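Local coordinates for protein AGR_C_1268p (Agrobacterium tumefaciens str. C58, PDB 2GHS) that probably acts as a metal-dependent gluconolactonase and calcium-binding protein of the SMP-30/regucalcin family, at residues M48-G53 / T289-H294; E52-D57 / T273-F278; F66-R71 / P89-A94; R285-S290 / G307-L312. All blocks are in the same frame, centred on the assembly; numbering follows the deposited sequence. Where two conformers were deposited one is given.

Contact 1: residues M48-G53 / T289-H294. With EDO (1,2-ethanediol), chain D.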
loop_
_atom_site.group_PDB
_atom_site.type_symbol
_atom_site.label_atom_id
_atom_site.label_comp_id
_atom_site.label_asym_id
_atom_site.label_seq_id
_atom_site.Cartn_x
_atom_site.Cartn_y
_atom_site.Cartn_z
HETATM N N MSE A 48 -13.150 3.250 -7.348
HETATM C CA MSE A 48 -12.243 4.241 -6.805
HETATM C C MSE A 48 -11.497 4.916 -7.928
HETATM O O MSE A 48 -10.937 4.250 -8.796
HETATM C CB MSE A 48 -11.181 3.580 -5.929
HETATM C CG MSE A 48 -11.704 2.748 -4.811
HETATM SE SE MSE A 48 -12.558 3.816 -3.370
HETATM C CE MSE A 48 -14.359 3.640 -3.974
ATOM N N LEU A 49 -11.434 6.240 -7.878
ATOM C CA LEU A 49 -10.577 6.977 -8.814
ATOM C C LEU A 49 -9.134 6.552 -8.593
ATOM O O LEU A 49 -8.426 6.225 -9.550
ATOM C CB LEU A 49 -10.769 8.475 -8.623
ATOM C CG LEU A 49 -9.936 9.385 -9.484
ATOM C CD1 LEU A 49 -10.293 9.130 -10.923
ATOM C CD2 LEU A 49 -10.207 10.842 -9.032
ATOM N N LEU A 50 -8.709 6.481 -7.327
ATOM C CA LEU A 50 -7.354 6.024 -7.017
ATOM C C LEU A 50 -7.393 5.268 -5.696
ATOM O O LEU A 50 -7.101 5.816 -4.615
ATOM C CB LEU A 50 -6.360 7.197 -7.011
ATOM C CG LEU A 50 -4.887 6.799 -6.836
ATOM C CD1 LEU A 50 -4.499 5.723 -7.788
ATOM C CD2 LEU A 50 -3.946 8.005 -6.976
ATOM N N GLY A 51 -7.811 4.007 -5.777
ATOM C CA GLY A 51 -7.875 3.172 -4.616
ATOM C C GLY A 51 -6.467 2.827 -4.202
ATOM O O GLY A 51 -5.663 2.420 -5.071
ATOM N N GLU A 52 -6.142 2.990 -2.907
ATOM C CA GLU A 52 -4.773 2.742 -2.425
ATOM C C GLU A 52 -4.675 2.521 -0.928
ATOM O O GLU A 52 -5.633 2.767 -0.171
ATOM C CB GLU A 52 -3.839 3.930 -2.782
ATOM C CG GLU A 52 -2.916 3.765 -4.010
ATOM C CD GLU A 52 -1.771 2.712 -3.850
ATOM O OE1 GLU A 52 -1.747 1.993 -2.798
ATOM O OE2 GLU A 52 -0.917 2.623 -4.801
ATOM N N GLY A 53 -3.508 2.035 -0.489
ATOM C CA GLY A 53 -3.261 1.934 0.927
ATOM C C GLY A 53 -4.147 1.011 1.771
ATOM O O GLY A 53 -4.402 1.328 2.937
ATOM N N THR A 289 -6.869 -3.521 -4.350
ATOM C CA THR A 289 -7.431 -2.276 -4.832
ATOM C C THR A 289 -7.014 -1.998 -6.263
ATOM O O THR A 289 -6.000 -2.508 -6.781
ATOM C CB THR A 289 -7.029 -1.073 -3.956
ATOM O OG1 THR A 289 -5.619 -1.075 -3.726
ATOM C CG2 THR A 289 -7.714 -1.166 -2.603
ATOM N N SER A 290 -7.787 -1.121 -6.875
ATOM C CA SER A 290 -7.506 -0.674 -8.236
ATOM C C SER A 290 -7.955 0.787 -8.456
ATOM O O SER A 290 -8.470 1.448 -7.556
ATOM C CB SER A 290 -8.146 -1.603 -9.281
ATOM O OG SER A 290 -9.563 -1.513 -9.282
ATOM N N ALA A 291 -7.679 1.289 -9.643
ATOM C CA ALA A 291 -7.891 2.714 -9.950
ATOM C C ALA A 291 -8.573 2.922 -11.301
ATOM O O ALA A 291 -8.445 2.108 -12.219
ATOM C CB ALA A 291 -6.531 3.475 -9.947
ATOM N N ARG A 292 -9.293 4.053 -11.411
ATOM C CA ARG A 292 -9.811 4.573 -12.677
ATOM C C ARG A 292 -9.006 5.770 -13.201
ATOM O O ARG A 292 -9.279 6.281 -14.287
ATOM C CB ARG A 292 -11.262 5.031 -12.509
ATOM C CG ARG A 292 -12.217 3.910 -12.512
ATOM C CD ARG A 292 -13.683 4.347 -12.581
ATOM N NE ARG A 292 -14.448 3.116 -12.759
ATOM C CZ ARG A 292 -15.741 3.025 -13.022
ATOM N NH1 ARG A 292 -16.494 4.109 -13.147
ATOM N NH2 ARG A 292 -16.273 1.817 -13.158
ATOM N N GLU A 293 -8.047 6.246 -12.409
ATOM C CA GLU A 293 -7.312 7.483 -12.731
ATOM C C GLU A 293 -6.753 7.437 -14.155
ATOM O O GLU A 293 -6.150 6.445 -14.562
ATOM C CB GLU A 293 -6.175 7.709 -11.721
ATOM C CG GLU A 293 -5.377 9.028 -11.853
ATOM C CD GLU A 293 -4.031 8.970 -11.116
ATOM O OE1 GLU A 293 -3.532 7.858 -10.848
ATOM O OE2 GLU A 293 -3.451 10.037 -10.817
ATOM N N HIS A 294 -6.992 8.517 -14.893
ATOM C CA HIS A 294 -6.492 8.728 -16.251
ATOM C C HIS A 294 -7.265 7.987 -17.338
ATOM O O HIS A 294 -7.146 8.341 -18.497
ATOM C CB HIS A 294 -5.009 8.365 -16.368
ATOM C CG HIS A 294 -4.114 9.132 -15.444
ATOM N ND1 HIS A 294 -3.145 8.522 -14.673
ATOM C CD2 HIS A 294 -4.042 10.458 -15.168
ATOM C CE1 HIS A 294 -2.509 9.444 -13.967
ATOM N NE2 HIS A 294 -3.036 10.626 -14.245
HETATM C C1 EDO D . 0.597 6.312 -7.666
HETATM O O1 EDO D . -0.317 6.800 -6.679
HETATM C C2 EDO D . 0.520 4.779 -7.625
HETATM O O2 EDO D . 0.928 4.269 -6.334
#
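Leu50 lays its CD1 methyl against the CB of Ala291, 3.7 Å away, and runs side by side with Glu293, both chains pointing the same way. CG is anti to the backbone N (chi1 -174°), which sends the branch out beside Glu293; both methyls end 3.9 Å from Glu293 OE1, so this oxygen rests against hydrocarbon. A small residue suits position 291, because its CB also sits 3.4 Å from Leu49 O.

The backbones meet at a single bridge, Leu50 with Ala291. Gly51 N bonds to Ser290 O at 3.2 Å; a glycine fits here because a beta carbon would run into that oxygen. Further on, Leu49 O receives Arg292 N at 3.0 Å, from above the carbonyl plane, and Glu293 N more weakly. Arg292 N in turn reaches the carbonyl O of Met48, a selenomethionine, in a weak second bond, so one N-H is shared by two carbonyls. Arg292 leads its extended chain away to the carbonyl of His306.

Glu52, a predicted ligand of the divalent metal, uses the anti lone pair of OE1 for Gly53 N. Its OE2 accepts a 2.9 Å bond from O2 of an ethanediol, which Arg135, Asn137 and Asn182 also hold. The diol, probably from the crystallisation liquor, sits among predicted metal and substrate residues, consistent with a pocket able to accept hydroxyl groups.

Contact 2: residues E52-D57 / T273-F278. With EDO (1,2-ethanediol), chain D.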
loop_
_atom_site.group_PDB
_atom_site.type_symbol
_atom_site.label_atom_id
_atom_site.label_comp_id
_atom_site.label_asym_id
_atom_site.label_seq_id
_atom_site.Cartn_x
_atom_site.Cartn_y
_atom_site.Cartn_z
ATOM N N GLU A 52 -6.142 2.990 -2.907
ATOM C CA GLU A 52 -4.773 2.742 -2.425
ATOM C C GLU A 52 -4.675 2.521 -0.928
ATOM O O GLU A 52 -5.633 2.767 -0.171
ATOM C CB GLU A 52 -3.839 3.930 -2.782
ATOM C CG GLU A 52 -2.916 3.765 -4.010
ATOM C CD GLU A 52 -1.771 2.712 -3.850
ATOM O OE1 GLU A 52 -1.747 1.993 -2.798
ATOM O OE2 GLU A 52 -0.917 2.623 -4.801
ATOM N N GLY A 53 -3.508 2.035 -0.489
ATOM C CA GLY A 53 -3.261 1.934 0.927
ATOM C C GLY A 53 -4.147 1.011 1.771
ATOM O O GLY A 53 -4.402 1.328 2.937
ATOM N N PRO A 54 -4.595 -0.127 1.218
ATOM C CA PRO A 54 -5.499 -0.964 2.021
ATOM C C PRO A 54 -4.821 -1.601 3.207
ATOM O O PRO A 54 -3.607 -1.926 3.129
ATOM C CB PRO A 54 -5.895 -2.104 1.049
ATOM C CG PRO A 54 -4.806 -2.146 0.077
ATOM C CD PRO A 54 -4.323 -0.721 -0.088
ATOM N N THR A 55 -5.565 -1.815 4.292
ATOM C CA THR A 55 -5.034 -2.525 5.453
ATOM C C THR A 55 -6.211 -3.127 6.219
ATOM O O THR A 55 -7.378 -2.820 5.918
ATOM C CB THR A 55 -4.144 -1.568 6.329
ATOM O OG1 THR A 55 -3.497 -2.309 7.371
ATOM C CG2 THR A 55 -4.948 -0.458 6.935
ATOM N N PHE A 56 -5.937 -4.051 7.134
ATOM C CA PHE A 56 -6.999 -4.773 7.804
ATOM C C PHE A 56 -6.776 -4.649 9.313
ATOM O O PHE A 56 -5.632 -4.763 9.799
ATOM C CB PHE A 56 -6.949 -6.258 7.444
ATOM C CG PHE A 56 -8.111 -7.071 7.979
ATOM C CD1 PHE A 56 -9.410 -6.872 7.539
ATOM C CD2 PHE A 56 -7.866 -8.077 8.866
ATOM C CE1 PHE A 56 -10.435 -7.645 8.049
ATOM C CE2 PHE A 56 -8.886 -8.860 9.342
ATOM C CZ PHE A 56 -10.153 -8.639 8.934
ATOM N N ASP A 57 -7.871 -4.401 10.022
ATOM C CA ASP A 57 -7.931 -4.449 11.507
ATOM C C ASP A 57 -8.592 -5.736 11.982
ATOM O O ASP A 57 -9.813 -5.851 11.942
ATOM C CB ASP A 57 -8.702 -3.214 12.034
ATOM C CG ASP A 57 -8.696 -3.099 13.562
ATOM O OD1 ASP A 57 -8.360 -4.087 14.261
ATOM O OD2 ASP A 57 -9.034 -1.995 14.075
ATOM N N THR A 273 -4.074 -1.944 -11.284
ATOM C CA THR A 273 -4.010 -2.633 -10.003
ATOM C C THR A 273 -3.067 -1.826 -9.106
ATOM O O THR A 273 -1.937 -1.488 -9.523
ATOM C CB THR A 273 -3.422 -4.025 -10.165
ATOM O OG1 THR A 273 -3.748 -4.546 -11.430
ATOM C CG2 THR A 273 -3.925 -4.966 -9.076
ATOM N N THR A 274 -3.489 -1.516 -7.878
ATOM C CA THR A 274 -2.655 -0.641 -7.046
ATOM C C THR A 274 -2.005 -1.263 -5.807
ATOM O O THR A 274 -0.872 -0.963 -5.536
ATOM C CB THR A 274 -3.424 0.596 -6.590
ATOM O OG1 THR A 274 -4.644 0.201 -6.002
ATOM C CG2 THR A 274 -3.697 1.510 -7.768
ATOM N N CYS A 275 -2.691 -2.126 -5.083
ATOM C CA CYS A 275 -2.149 -2.616 -3.818
ATOM C C CYS A 275 -2.888 -3.831 -3.275
ATOM O O CYS A 275 -4.108 -3.859 -3.319
ATOM C CB CYS A 275 -2.149 -1.512 -2.745
ATOM S SG CYS A 275 -1.033 -1.846 -1.343
ATOM N N PRO A 276 -2.133 -4.823 -2.767
ATOM C CA PRO A 276 -2.764 -5.909 -2.002
ATOM C C PRO A 276 -2.810 -5.684 -0.482
ATOM O O PRO A 276 -2.061 -4.874 0.078
ATOM C CB PRO A 276 -1.882 -7.096 -2.348
ATOM C CG PRO A 276 -0.560 -6.521 -2.662
ATOM C CD PRO A 276 -0.689 -5.056 -2.903
ATOM N N ALA A 277 -3.627 -6.463 0.202
ATOM C CA ALA A 277 -3.658 -6.468 1.673
ATOM C C ALA A 277 -4.122 -7.842 2.166
ATOM O O ALA A 277 -5.008 -8.417 1.572
ATOM C CB ALA A 277 -4.571 -5.378 2.203
ATOM N N PHE A 278 -3.514 -8.361 3.241
ATOM C CA PHE A 278 -4.012 -9.546 3.905
ATOM C C PHE A 278 -5.244 -9.217 4.718
ATOM O O PHE A 278 -5.251 -8.250 5.481
ATOM C CB PHE A 278 -2.956 -10.154 4.829
ATOM C CG PHE A 278 -1.677 -10.516 4.123
ATOM C CD1 PHE A 278 -1.705 -11.447 3.070
ATOM C CD2 PHE A 278 -0.462 -9.956 4.501
ATOM C CE1 PHE A 278 -0.539 -11.803 2.388
ATOM C CE2 PHE A 278 0.720 -10.322 3.833
ATOM C CZ PHE A 278 0.672 -11.229 2.773
HETATM C C1 EDO D . 0.597 6.312 -7.666
HETATM O O1 EDO D . -0.317 6.800 -6.679
HETATM C C2 EDO D . 0.520 4.779 -7.625
HETATM O O2 EDO D . 0.928 4.269 -6.334
HETATM O O HOH W 1 -1.701 -4.004 2.627
#
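Pro54 and Cys275 make the closest apolar contact between two strands that run side by side in the same direction, their short axes 6.1 Å apart at an angle of 5°. The ring carbon CD of Pro54 lies 3.5 Å from Cys275 CB, and the sulfur, placed anti to the backbone N (chi1 -161°), is turned toward the same ring. At the other end of the ring, Pro54 CB meets Ala277 CB at 3.7 Å. Compact residues suit this interface: the proline offers a hydrocarbon ring with no N-H to satisfy, and the alanine leaves room for the neighbouring backbone.

Contacts between carbon and oxygen extend the packing in both directions. Glu52 and Thr274 cross obliquely, OE2 standing 3.7 Å from Thr274 CB, while OE1 leans on the CB of Cys275. Phe56 rests its CB 3.3 Å from Phe278 O before its ring leads away toward Leu78 and Phe320.

Polar linkage is indirect, for no hydrogen bond joins the segments themselves. One water donates to Pro54 O at 2.9 Å and to Pro276 O at 2.7 Å, bridging two carbonyls that have no direct bond across the two segments.

These are innermost strands of adjacent blades of the beta-propeller, lining its central channel. Strand 51-57 is backed by strand 62-67 of its own blade, and strand 273-279 pairs with strand 285-290, whose Thr289 hydroxyl bonds to that of Thr274, which also bonds to Gly51 O. Strand 231-237 brings Asp233, the predicted proton donor/acceptor, against Glu52 and Thr274.

Contact 3: residues F66-R71 / P89-A94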
loop_
_atom_site.group_PDB
_atom_site.type_symbol
_atom_site.label_atom_id
_atom_site.label_comp_id
_atom_site.label_asym_id
_atom_site.label_seq_id
_atom_site.Cartn_x
_atom_site.Cartn_y
_atom_site.Cartn_z
ATOM N N PHE A 66 -7.906 3.918 1.007
ATOM C CA PHE A 66 -8.146 5.273 0.625
ATOM C C PHE A 66 -8.567 5.421 -0.826
ATOM O O PHE A 66 -8.232 4.613 -1.673
ATOM C CB PHE A 66 -6.869 6.121 0.838
ATOM C CG PHE A 66 -6.417 6.197 2.250
ATOM C CD1 PHE A 66 -5.544 5.231 2.760
ATOM C CD2 PHE A 66 -6.814 7.238 3.053
ATOM C CE1 PHE A 66 -5.108 5.302 4.088
ATOM C CE2 PHE A 66 -6.411 7.318 4.369
ATOM C CZ PHE A 66 -5.563 6.344 4.893
ATOM N N ASN A 67 -9.292 6.501 -1.085
ATOM C CA ASN A 67 -9.490 7.050 -2.443
ATOM C C ASN A 67 -8.694 8.341 -2.470
ATOM O O ASN A 67 -9.190 9.368 -2.061
ATOM C CB ASN A 67 -10.955 7.271 -2.723
ATOM C CG ASN A 67 -11.248 7.555 -4.189
ATOM O OD1 ASN A 67 -10.370 7.475 -5.027
ATOM N ND2 ASN A 67 -12.508 7.871 -4.493
ATOM N N ILE A 68 -7.428 8.235 -2.876
ATOM C CA ILE A 68 -6.439 9.272 -2.520
ATOM C C ILE A 68 -6.879 10.654 -2.994
ATOM O O ILE A 68 -6.979 11.603 -2.204
ATOM C CB ILE A 68 -5.012 8.972 -3.077
ATOM C CG1 ILE A 68 -4.404 7.748 -2.416
ATOM C CG2 ILE A 68 -4.083 10.211 -2.824
ATOM C CD1 ILE A 68 -2.998 7.469 -2.923
ATOM N N LEU A 69 -7.124 10.766 -4.283
ATOM C CA LEU A 69 -7.359 12.060 -4.929
ATOM C C LEU A 69 -8.692 12.676 -4.525
ATOM O O LEU A 69 -8.844 13.865 -4.616
ATOM C CB LEU A 69 -7.303 11.910 -6.455
ATOM C CG LEU A 69 -5.998 11.285 -7.003
ATOM C CD1 LEU A 69 -6.032 11.149 -8.516
ATOM C CD2 LEU A 69 -4.793 12.112 -6.575
ATOM N N GLU A 70 -9.634 11.870 -4.027
ATOM C CA GLU A 70 -10.930 12.388 -3.556
ATOM C C GLU A 70 -11.002 12.593 -2.025
ATOM O O GLU A 70 -12.071 12.923 -1.476
ATOM C CB GLU A 70 -12.068 11.458 -3.987
ATOM C CG GLU A 70 -12.178 11.315 -5.498
ATOM C CD GLU A 70 -12.961 12.435 -6.178
ATOM O OE1 GLU A 70 -13.068 13.553 -5.630
ATOM O OE2 GLU A 70 -13.486 12.171 -7.280
ATOM N N ARG A 71 -9.894 12.361 -1.336
ATOM C CA ARG A 71 -9.791 12.637 0.112
ATOM C C ARG A 71 -10.789 11.797 0.914
ATOM O O ARG A 71 -11.519 12.321 1.739
ATOM C CB ARG A 71 -9.939 14.124 0.415
ATOM C CG ARG A 71 -8.977 15.010 -0.326
ATOM C CD ARG A 71 -9.016 16.488 0.163
ATOM N NE ARG A 71 -10.411 16.885 0.329
ATOM C CZ ARG A 71 -11.203 17.332 -0.629
ATOM N NH1 ARG A 71 -10.711 17.629 -1.801
ATOM N NH2 ARG A 71 -12.487 17.562 -0.385
ATOM N N PRO A 89 -9.903 16.122 5.230
ATOM C CA PRO A 89 -9.496 17.439 4.786
ATOM C C PRO A 89 -8.120 17.399 4.063
ATOM O O PRO A 89 -7.525 18.450 3.897
ATOM C CB PRO A 89 -9.312 18.199 6.106
ATOM C CG PRO A 89 -8.862 17.139 7.070
ATOM C CD PRO A 89 -9.458 15.824 6.594
ATOM N N PHE A 90 -7.616 16.209 3.712
ATOM C CA PHE A 90 -6.342 16.040 3.080
ATOM C C PHE A 90 -6.377 14.749 2.268
ATOM O O PHE A 90 -7.367 13.978 2.348
ATOM C CB PHE A 90 -5.184 16.079 4.101
ATOM C CG PHE A 90 -5.380 15.215 5.320
ATOM C CD1 PHE A 90 -5.678 13.884 5.212
ATOM C CD2 PHE A 90 -5.297 15.773 6.590
ATOM C CE1 PHE A 90 -5.856 13.067 6.355
ATOM C CE2 PHE A 90 -5.472 14.989 7.703
ATOM C CZ PHE A 90 -5.775 13.639 7.600
HETATM N N MSE A 91 -5.312 14.518 1.496
HETATM C CA MSE A 91 -5.214 13.298 0.714
HETATM C C MSE A 91 -4.497 12.261 1.541
HETATM O O MSE A 91 -3.267 12.219 1.585
HETATM C CB MSE A 91 -4.496 13.542 -0.643
HETATM C CG MSE A 91 -5.264 14.443 -1.544
HETATM SE SE MSE A 91 -4.334 14.508 -3.279
HETATM C CE MSE A 91 -5.454 15.629 -4.205
ATOM N N GLY A 92 -5.255 11.440 2.237
ATOM C CA GLY A 92 -4.630 10.346 2.988
ATOM C C GLY A 92 -4.177 9.270 2.032
ATOM O O GLY A 92 -4.878 8.981 1.067
ATOM N N SER A 93 -3.037 8.627 2.337
ATOM C CA SER A 93 -2.572 7.479 1.557
ATOM C C SER A 93 -2.128 6.245 2.322
ATOM O O SER A 93 -1.928 5.205 1.675
ATOM C CB SER A 93 -1.447 7.893 0.648
ATOM O OG SER A 93 -0.316 8.259 1.440
ATOM N N ALA A 94 -1.964 6.342 3.650
ATOM C CA ALA A 94 -1.588 5.159 4.463
ATOM C C ALA A 94 -2.197 5.246 5.817
ATOM O O ALA A 94 -2.367 6.331 6.353
ATOM C CB ALA A 94 -0.104 4.996 4.604
HETATM O O HOH W 2 -7.472 10.112 0.840
#
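The ring of Phe66 is covered on one face by the backbone of Gly92 and Ser93: Gly92 C stands 3.5 Å above the ring plane, offset toward the rim, and Ser93 N lies over the centre. A glycine suits this place, since a beta carbon on it would press into Phe66 CE2. The Arg71 guanidinium has Phe90 N at its edge, near its plane. Phe90 carries CD of its neighbour Pro89 over the centre of one ring face and meets the ring of Phe112.

The contact is a junction between successive blades of the beta-propeller, joining the end of strand 62-67 and the turn after it to the start of strand 92-99, the innermost strand of the next blade. Ser93 and Ala94 both face Ala106 in a classic beta bulge.

Ile68, near the predicted metal ligand Glu52, places CG1 3.7 Å from Gly92 O and sets its CD1 3.9 Å from Ser93 CB; the serine hydroxyl bonds to Ser136 and Asn137. A water 2.8 Å from Gly92 O can weakly reach Ile68 O, but has more acceptors in reach than protons. Arg71 sets CB, CG and CD against Phe90 O, which is 3.2 Å from CB, while its NE turns to Leu88 O. Met91, a selenomethionine, crosses Ile68 at about a right angle, and its N bonds to Asp108, a ligand of the bound potassium ion. Its CG, anti to the carbonyl carbon (chi1 -65°), lies 3.4 Å from Ile68 O, and the long unbranched chain runs extended to set SE 4.1 Å from Leu69 CD2.

Contact 4: residues R285-S290 / G307-L312; sequences RLLVTS and GLTFEL
Ser290 OG donates to Leu308 O over 2.7 Å, in the carbonyl plane and on a lone pair. A chi1 of 69° sets the hydroxyl between its own backbone N and carbonyl carbon, close enough to bond to the opposite backbone where regular pairing stops. Gly307, with a positive phi, lets the chain turn there without a side chain in the way. A water accepts from Ser290 N at 2.9 Å and donates to Thr309 OG1 at 2.8 Å, bridging the two segments.

Farther along, Val288 and Phe310 form a hydrogen-bonded antiparallel pair. Phe310 N points almost straight at Val288 O (177°, 2.9 Å), and Val288 N returns a bond to Phe310 O. Leu312 N reaches Leu286 O nearly along the C=O axis. These are the middle strands of a four-stranded propeller blade whose outer strand, 41-44, comes from the start of the chain. Pairing of the N-terminal strand 41-44 with strand 309-311 in one blade is the closure known as molecular velcro.

Leucine and valine suit the buried faces. Leu286 CD2 lies 3.8 Å from Leu312 CD1, the two chains side by side, and Val288 packs on Leu312 too. On the face of Leu287 and Glu311, the Leu287 side chain crosses Thr309, its CG 3.9 Å from the threonine CG2. Glu311 extends past Leu286 O to bring CD 4.2 Å from Arg285 CB, and its carboxylate forms a salt bridge with Arg41.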
loop_
_atom_site.group_PDB
_atom_site.type_symbol
_atom_site.label_atom_id
_atom_site.label_comp_id
_atom_site.label_asym_id
_atom_site.label_seq_id
_atom_site.Cartn_x
_atom_site.Cartn_y
_atom_site.Cartn_z
ATOM N N ARG A 285 -6.602 -14.363 3.245
ATOM C CA ARG A 285 -7.191 -13.907 1.994
ATOM C C ARG A 285 -6.502 -12.650 1.513
ATOM O O ARG A 285 -5.871 -11.926 2.312
ATOM C CB ARG A 285 -8.688 -13.606 2.170
ATOM C CG ARG A 285 -9.455 -14.680 2.864
ATOM C CD ARG A 285 -9.580 -15.918 2.014
ATOM N NE ARG A 285 -10.350 -16.922 2.745
ATOM C CZ ARG A 285 -9.857 -18.002 3.344
ATOM N NH1 ARG A 285 -8.558 -18.343 3.278
ATOM N NH2 ARG A 285 -10.695 -18.782 3.981
ATOM N N LEU A 286 -6.613 -12.376 0.212
ATOM C CA LEU A 286 -5.915 -11.239 -0.350
ATOM C C LEU A 286 -6.891 -10.274 -1.005
ATOM O O LEU A 286 -7.561 -10.627 -1.970
ATOM C CB LEU A 286 -4.823 -11.685 -1.326
ATOM C CG LEU A 286 -3.738 -10.635 -1.554
ATOM C CD1 LEU A 286 -2.800 -10.493 -0.342
ATOM C CD2 LEU A 286 -2.957 -10.903 -2.824
ATOM N N LEU A 287 -6.985 -9.090 -0.418
ATOM C CA LEU A 287 -7.720 -7.941 -1.001
ATOM C C LEU A 287 -6.826 -7.193 -1.985
ATOM O O LEU A 287 -5.616 -7.103 -1.735
ATOM C CB LEU A 287 -8.187 -7.022 0.156
ATOM C CG LEU A 287 -8.904 -5.700 -0.160
ATOM C CD1 LEU A 287 -9.722 -5.298 1.041
ATOM C CD2 LEU A 287 -7.925 -4.590 -0.494
ATOM N N VAL A 288 -7.396 -6.644 -3.070
ATOM C CA VAL A 288 -6.637 -5.931 -4.108
ATOM C C VAL A 288 -7.443 -4.712 -4.523
ATOM O O VAL A 288 -8.602 -4.852 -4.914
ATOM C CB VAL A 288 -6.411 -6.826 -5.350
ATOM C CG1 VAL A 288 -5.573 -6.117 -6.335
ATOM C CG2 VAL A 288 -5.796 -8.176 -4.940
ATOM N N THR A 289 -6.869 -3.521 -4.350
ATOM C CA THR A 289 -7.431 -2.276 -4.832
ATOM C C THR A 289 -7.014 -1.998 -6.263
ATOM O O THR A 289 -6.000 -2.508 -6.781
ATOM C CB THR A 289 -7.029 -1.073 -3.956
ATOM O OG1 THR A 289 -5.619 -1.075 -3.726
ATOM C CG2 THR A 289 -7.714 -1.166 -2.603
ATOM N N SER A 290 -7.787 -1.121 -6.875
ATOM C CA SER A 290 -7.506 -0.674 -8.236
ATOM C C SER A 290 -7.955 0.787 -8.456
ATOM O O SER A 290 -8.470 1.448 -7.556
ATOM C CB SER A 290 -8.146 -1.603 -9.281
ATOM O OG SER A 290 -9.563 -1.513 -9.282
ATOM N N GLY A 307 -11.303 0.056 -11.069
ATOM C CA GLY A 307 -11.456 0.833 -9.825
ATOM C C GLY A 307 -12.106 0.113 -8.650
ATOM O O GLY A 307 -12.076 0.601 -7.511
ATOM N N LEU A 308 -12.656 -1.067 -8.910
ATOM C CA LEU A 308 -13.285 -1.848 -7.858
ATOM C C LEU A 308 -12.224 -2.480 -6.948
ATOM O O LEU A 308 -11.042 -2.511 -7.256
ATOM C CB LEU A 308 -14.193 -2.922 -8.497
ATOM C CG LEU A 308 -15.595 -2.485 -8.902
ATOM C CD1 LEU A 308 -15.605 -1.175 -9.639
ATOM C CD2 LEU A 308 -16.378 -3.619 -9.669
ATOM N N THR A 309 -12.677 -2.963 -5.788
ATOM C CA THR A 309 -11.837 -3.603 -4.787
ATOM C C THR A 309 -12.250 -5.066 -4.752
ATOM O O THR A 309 -13.451 -5.398 -4.627
ATOM C CB THR A 309 -12.034 -2.905 -3.424
ATOM O OG1 THR A 309 -11.692 -1.505 -3.546
ATOM C CG2 THR A 309 -11.223 -3.516 -2.337
ATOM N N PHE A 310 -11.265 -5.935 -4.908
ATOM C CA PHE A 310 -11.469 -7.369 -5.090
ATOM C C PHE A 310 -10.866 -8.217 -3.974
ATOM O O PHE A 310 -10.058 -7.752 -3.209
ATOM C CB PHE A 310 -10.819 -7.820 -6.397
ATOM C CG PHE A 310 -11.193 -6.985 -7.579
ATOM C CD1 PHE A 310 -12.390 -7.202 -8.274
ATOM C CD2 PHE A 310 -10.349 -5.949 -8.027
ATOM C CE1 PHE A 310 -12.758 -6.359 -9.353
ATOM C CE2 PHE A 310 -10.712 -5.140 -9.121
ATOM C CZ PHE A 310 -11.912 -5.319 -9.755
ATOM N N GLU A 311 -11.272 -9.463 -3.910
ATOM C CA GLU A 311 -10.570 -10.505 -3.145
ATOM C C GLU A 311 -10.219 -11.634 -4.097
ATOM O O GLU A 311 -11.069 -12.108 -4.860
ATOM C CB GLU A 311 -11.489 -11.021 -2.043
ATOM C CG GLU A 311 -10.903 -12.000 -1.078
ATOM C CD GLU A 311 -11.993 -12.537 -0.173
ATOM O OE1 GLU A 311 -12.371 -11.868 0.787
ATOM O OE2 GLU A 311 -12.534 -13.629 -0.436
ATOM N N LEU A 312 -8.994 -12.141 -4.029
ATOM C CA LEU A 312 -8.613 -13.262 -4.894
ATOM C C LEU A 312 -9.302 -14.562 -4.442
ATOM O O LEU A 312 -9.731 -14.659 -3.273
ATOM C CB LEU A 312 -7.096 -13.462 -4.847
ATOM C CG LEU A 312 -6.189 -12.359 -5.396
ATOM C CD1 LEU A 312 -4.748 -12.855 -5.483
ATOM C CD2 LEU A 312 -6.657 -11.929 -6.760
HETATM O O HOH W 3 -7.838 -14.510 -1.270
HETATM O O HOH W 4 -10.035 -0.063 -5.305
#

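Contacts 1, 2 and 4 meet around Thr274: its OG1 lies 2.6 Å from Gly51 O and 2.8 Å from Thr289 OG1, tying strands 51-57, 273-279 and 285-290. Contact 2 joins two neighbouring blades deep in the propeller, contact 1 links them farther from the chain centre, both touching the ethanediol, and contact 4 lies within one blade. Contact 3 joins the next pair of blades; Glu52 O to Phe66 N at 2.8 Å links it to contacts 1 and 2. Contacts 3 and 4 do not touch, centres about 18 Å apart. Glu52, shared by contacts 1 and 2, carries them to the predicted metal site, its side chain about 4 Å from that of Asp233 (nearest atoms).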